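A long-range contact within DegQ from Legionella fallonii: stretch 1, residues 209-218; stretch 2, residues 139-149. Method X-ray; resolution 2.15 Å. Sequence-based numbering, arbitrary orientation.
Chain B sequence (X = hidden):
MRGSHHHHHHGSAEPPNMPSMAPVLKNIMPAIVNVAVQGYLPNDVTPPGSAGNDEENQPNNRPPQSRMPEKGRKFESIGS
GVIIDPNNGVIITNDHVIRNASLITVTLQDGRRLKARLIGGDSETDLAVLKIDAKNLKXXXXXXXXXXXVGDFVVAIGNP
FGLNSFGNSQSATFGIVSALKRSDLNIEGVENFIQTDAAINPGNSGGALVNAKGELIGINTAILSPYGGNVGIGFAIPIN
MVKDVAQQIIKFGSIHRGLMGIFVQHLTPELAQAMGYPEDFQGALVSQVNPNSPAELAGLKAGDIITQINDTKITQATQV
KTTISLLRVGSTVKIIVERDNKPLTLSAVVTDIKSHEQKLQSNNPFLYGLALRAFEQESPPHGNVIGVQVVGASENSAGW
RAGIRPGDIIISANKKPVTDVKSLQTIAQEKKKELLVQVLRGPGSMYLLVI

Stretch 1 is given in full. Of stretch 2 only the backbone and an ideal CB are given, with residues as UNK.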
# COMPACT_ATOMS: atom_id res chain seq x y z
N LEU B 209 -44.93 20.19 9.61
CA LEU B 209 -45.07 19.46 10.87
C LEU B 209 -46.41 19.91 11.36
O LEU B 209 -46.61 21.11 11.50
CB LEU B 209 -43.97 19.87 11.87
CG LEU B 209 -43.40 18.84 12.86
CD1 LEU B 209 -43.14 19.42 14.27
CD2 LEU B 209 -44.09 17.46 12.90
N VAL B 210 -47.33 19.00 11.65
CA VAL B 210 -48.61 19.45 12.11
C VAL B 210 -48.93 18.85 13.43
O VAL B 210 -48.46 17.77 13.74
CB VAL B 210 -49.75 19.18 11.11
CG1 VAL B 210 -49.46 19.85 9.76
CG2 VAL B 210 -50.06 17.67 10.96
N ASN B 211 -49.76 19.53 14.21
CA ASN B 211 -50.22 18.98 15.49
C ASN B 211 -51.41 18.08 15.23
O ASN B 211 -51.81 17.91 14.08
CB ASN B 211 -50.59 20.07 16.50
CG ASN B 211 -51.76 20.94 16.02
OD1 ASN B 211 -52.57 20.51 15.21
ND2 ASN B 211 -51.81 22.17 16.49
N ALA B 212 -51.95 17.52 16.29
CA ALA B 212 -52.96 16.51 16.22
C ALA B 212 -54.29 17.04 15.72
O ALA B 212 -55.09 16.26 15.24
CB ALA B 212 -53.15 15.85 17.63
N LYS B 213 -54.52 18.34 15.81
CA LYS B 213 -55.70 18.94 15.17
C LYS B 213 -55.39 19.33 13.74
O LYS B 213 -56.21 19.97 13.11
CB LYS B 213 -56.20 20.19 15.92
CG LYS B 213 -56.34 20.04 17.45
CD LYS B 213 -56.03 21.36 18.21
CE LYS B 213 -57.29 22.20 18.46
NZ LYS B 213 -58.28 21.46 19.31
N GLY B 214 -54.20 19.00 13.24
CA GLY B 214 -53.88 19.28 11.82
C GLY B 214 -53.44 20.70 11.49
O GLY B 214 -53.39 21.11 10.32
N GLU B 215 -53.07 21.46 12.51
CA GLU B 215 -52.58 22.84 12.34
C GLU B 215 -51.09 22.86 12.08
O GLU B 215 -50.32 22.08 12.72
CB GLU B 215 -52.80 23.61 13.61
CG GLU B 215 -54.20 23.46 14.10
CD GLU B 215 -54.48 24.26 15.35
OE1 GLU B 215 -53.56 24.45 16.20
OE2 GLU B 215 -55.65 24.69 15.48
N LEU B 216 -50.67 23.76 11.20
CA LEU B 216 -49.28 23.88 10.89
C LEU B 216 -48.54 24.47 12.06
O LEU B 216 -48.86 25.59 12.45
CB LEU B 216 -49.07 24.71 9.68
CG LEU B 216 -47.68 24.81 9.08
CD1 LEU B 216 -47.10 23.50 8.67
CD2 LEU B 216 -47.76 25.82 7.84
N ILE B 217 -47.59 23.71 12.62
CA ILE B 217 -46.73 24.23 13.69
C ILE B 217 -45.27 24.35 13.35
O ILE B 217 -44.52 24.94 14.08
CB ILE B 217 -46.92 23.39 14.93
CG1 ILE B 217 -46.60 21.90 14.67
CG2 ILE B 217 -48.36 23.58 15.39
CD1 ILE B 217 -46.20 21.24 15.82
N GLY B 218 -44.84 23.82 12.23
CA GLY B 218 -43.44 23.95 11.87
C GLY B 218 -43.20 23.60 10.42
O GLY B 218 -44.06 22.98 9.79
N UNK B 139 -54.83 25.76 1.48
CA UNK B 139 -53.89 25.83 2.59
C UNK B 139 -54.44 25.04 3.75
O UNK B 139 -55.25 24.15 3.55
CB UNK B 139 -53.62 27.28 3.00
N UNK B 140 -53.91 25.32 4.95
CA UNK B 140 -54.32 24.69 6.21
C UNK B 140 -54.32 25.77 7.29
O UNK B 140 -53.68 26.79 7.12
CB UNK B 140 -53.40 23.53 6.59
N UNK B 141 -54.94 25.46 8.44
CA UNK B 141 -54.88 26.34 9.60
C UNK B 141 -53.45 26.51 10.13
O UNK B 141 -52.70 25.53 10.33
CB UNK B 141 -55.78 25.80 10.71
N UNK B 142 -53.05 27.77 10.34
CA UNK B 142 -51.73 28.03 10.92
C UNK B 142 -51.84 28.12 12.43
O UNK B 142 -52.68 28.84 12.98
CB UNK B 142 -51.12 29.32 10.35
N UNK B 143 -51.04 27.33 13.12
CA UNK B 143 -51.09 27.30 14.56
C UNK B 143 -50.10 28.23 15.22
O UNK B 143 -49.42 29.06 14.57
CB UNK B 143 -50.85 25.87 15.05
N UNK B 144 -50.04 28.11 16.53
CA UNK B 144 -49.13 28.89 17.34
C UNK B 144 -48.11 27.95 17.93
O UNK B 144 -48.43 27.16 18.84
CB UNK B 144 -49.87 29.67 18.43
N UNK B 145 -46.88 28.03 17.43
CA UNK B 145 -45.81 27.16 17.89
C UNK B 145 -45.34 27.49 19.31
O UNK B 145 -44.61 26.68 19.94
CB UNK B 145 -44.63 27.25 16.92
N UNK B 146 -45.71 28.66 19.83
CA UNK B 146 -45.36 28.95 21.23
C UNK B 146 -46.10 28.07 22.23
O UNK B 146 -45.63 27.92 23.36
CB UNK B 146 -45.65 30.42 21.54
N UNK B 147 -47.25 27.52 21.83
CA UNK B 147 -48.12 26.68 22.71
C UNK B 147 -47.68 25.18 22.76
O UNK B 147 -48.14 24.37 23.61
CB UNK B 147 -49.57 26.76 22.22
N UNK B 148 -46.74 24.83 21.89
CA UNK B 148 -46.20 23.47 21.83
C UNK B 148 -45.46 23.04 23.06
O UNK B 148 -44.52 23.72 23.46
CB UNK B 148 -45.26 23.34 20.63
N UNK B 149 -45.78 21.85 23.56
CA UNK B 149 -45.08 21.22 24.66
C UNK B 149 -44.48 19.87 24.25
O UNK B 149 -45.02 19.19 23.38
CB UNK B 149 -46.03 21.04 25.85

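Stretch 1 is a beta hairpin, with a type I turn from Asn211 to Gly214. Stretch 2 lies along the Glu215-Ile217 side and pairs through its backbone.

Position 139 is out of reach of stretch 1. Many side chains would do. The residue is Ser139, hydrogen-bonded elsewhere in the structure.

Position 140 points toward stretch 1. Its ideal CB lies 4.4 Å from Gly214 O, and the side chains of Val210 and Leu216 offer an apolar patch. Leucine, isoleucine, valine or methionine would suit. The residue is Leu140. Leu140 CD2 comes 3.6 Å from Leu216 CB and 4.1 Å from Val210 CG1. Its chi1 and chi2 both lie between wells.

Position 141 is fixed first by its backbone. The O of 141 accepts a hydrogen bond from Leu216 N (2.8 Å, 166°) and also lies 3.4 Å from Glu215 CA, a CA-H...O contact. CA-to-CB points sideways, and the ideal CB is 4.4 Å from Glu215 CG. A beta-branched, aliphatic or basic residue could sit here. The residue is Val141. Val141 CG1 lies 4.0 Å from Glu215 OE2. A water joins its backbone to the turn: the water O accepts from Val141 N (3.1 Å) and donates to Gly214 O (2.9 Å).

Position 142 forms a single beta bridge with Leu216, the CA of 142 lying 4.8 Å from Leu216 CA. CA-to-CB points away, so stretch 1 restricts the choice little; extended backbone angles suit beta-branched residues, among others. The residue is Ile142, which adds little covered area.

Position 143 is the most restricted. The N of 143 donates to Leu216 O (2.9 Å, 155°), closing the pairing begun at 141. A CB at 143 would point toward stretch 1, 3.3 Å from Glu215 OE1, 3.3 Å from Leu216 O and 3.4 Å from Ile217 CG2. That crowding favours glycine, although phi is negative. The residue is Gly143, with Gly143 CA 4.1 Å from Glu215 OE1. Asn211 ND2 donates to Glu215 OE1 (2.9 Å).

Position 144 points away, so stretch 1 sets little limit. A side chain with an acceptor could take the backbone N at 146, and Asp, Asn, Ser or Thr would fit. The residue is Asp144; Asp144 OD1 accepts from the backbone N of 146 at 2.8 Å.

Position 145 points sideways. Small residues suit, and longer ones that turn off from Ile217 O are not ruled out by stretch 1. The residue is Ser145; Ser145 CB lies 3.7 Å from Ile217 O.

Positions 146 and 147 are out of reach, so many side chains would do. They are Asp146 and Lys147.

Position 148 points toward stretch 1, its ideal CB 5.3 Å from Ile217 CD1. This leaves room for a mid-sized apolar chain. The residue is Leu148; Leu148 CD2 meets Ile217 CD1 at 3.4 Å.

Position 149 is out of reach; many side chains would do. It is Glu149.

Stretch 2 139-149: SLVIGDSDKLE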
# COMPACT_ATOMS: atom_id res chain seq x y z
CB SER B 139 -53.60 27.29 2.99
OG SER B 139 -52.38 27.45 3.71
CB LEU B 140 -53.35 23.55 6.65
CG LEU B 140 -51.84 23.50 6.30
CD1 LEU B 140 -51.20 24.77 5.97
CD2 LEU B 140 -51.07 22.82 7.37
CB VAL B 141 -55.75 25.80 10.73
CG1 VAL B 141 -55.55 26.67 11.97
CG2 VAL B 141 -57.21 25.75 10.31
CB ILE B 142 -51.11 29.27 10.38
CG1 ILE B 142 -50.87 29.09 8.89
CG2 ILE B 142 -49.79 29.47 11.08
CD1 ILE B 142 -51.52 30.12 8.08
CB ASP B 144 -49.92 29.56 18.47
CG ASP B 144 -49.05 30.40 19.42
OD1 ASP B 144 -47.81 30.48 19.26
OD2 ASP B 144 -49.63 31.02 20.33
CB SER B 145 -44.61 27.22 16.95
OG SER B 145 -44.19 28.55 16.74
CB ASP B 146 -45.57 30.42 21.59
CG ASP B 146 -44.54 31.36 20.94
OD1 ASP B 146 -43.37 30.94 20.71
OD2 ASP B 146 -44.90 32.53 20.67
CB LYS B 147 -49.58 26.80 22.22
CG LYS B 147 -50.55 27.72 23.04
CD LYS B 147 -50.10 29.16 23.11
CE LYS B 147 -51.29 30.14 23.36
NZ LYS B 147 -51.96 29.84 24.67
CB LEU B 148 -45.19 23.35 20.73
CG LEU B 148 -45.67 23.29 19.28
CD1 LEU B 148 -44.37 23.06 18.51
CD2 LEU B 148 -46.65 22.13 19.08
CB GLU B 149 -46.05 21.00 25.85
CG GLU B 149 -46.71 22.29 26.47
CD GLU B 149 -47.72 21.97 27.60
OE1 GLU B 149 -48.90 21.71 27.29
OE2 GLU B 149 -47.31 21.97 28.79
O HOH W 1 -55.66 22.53 9.12
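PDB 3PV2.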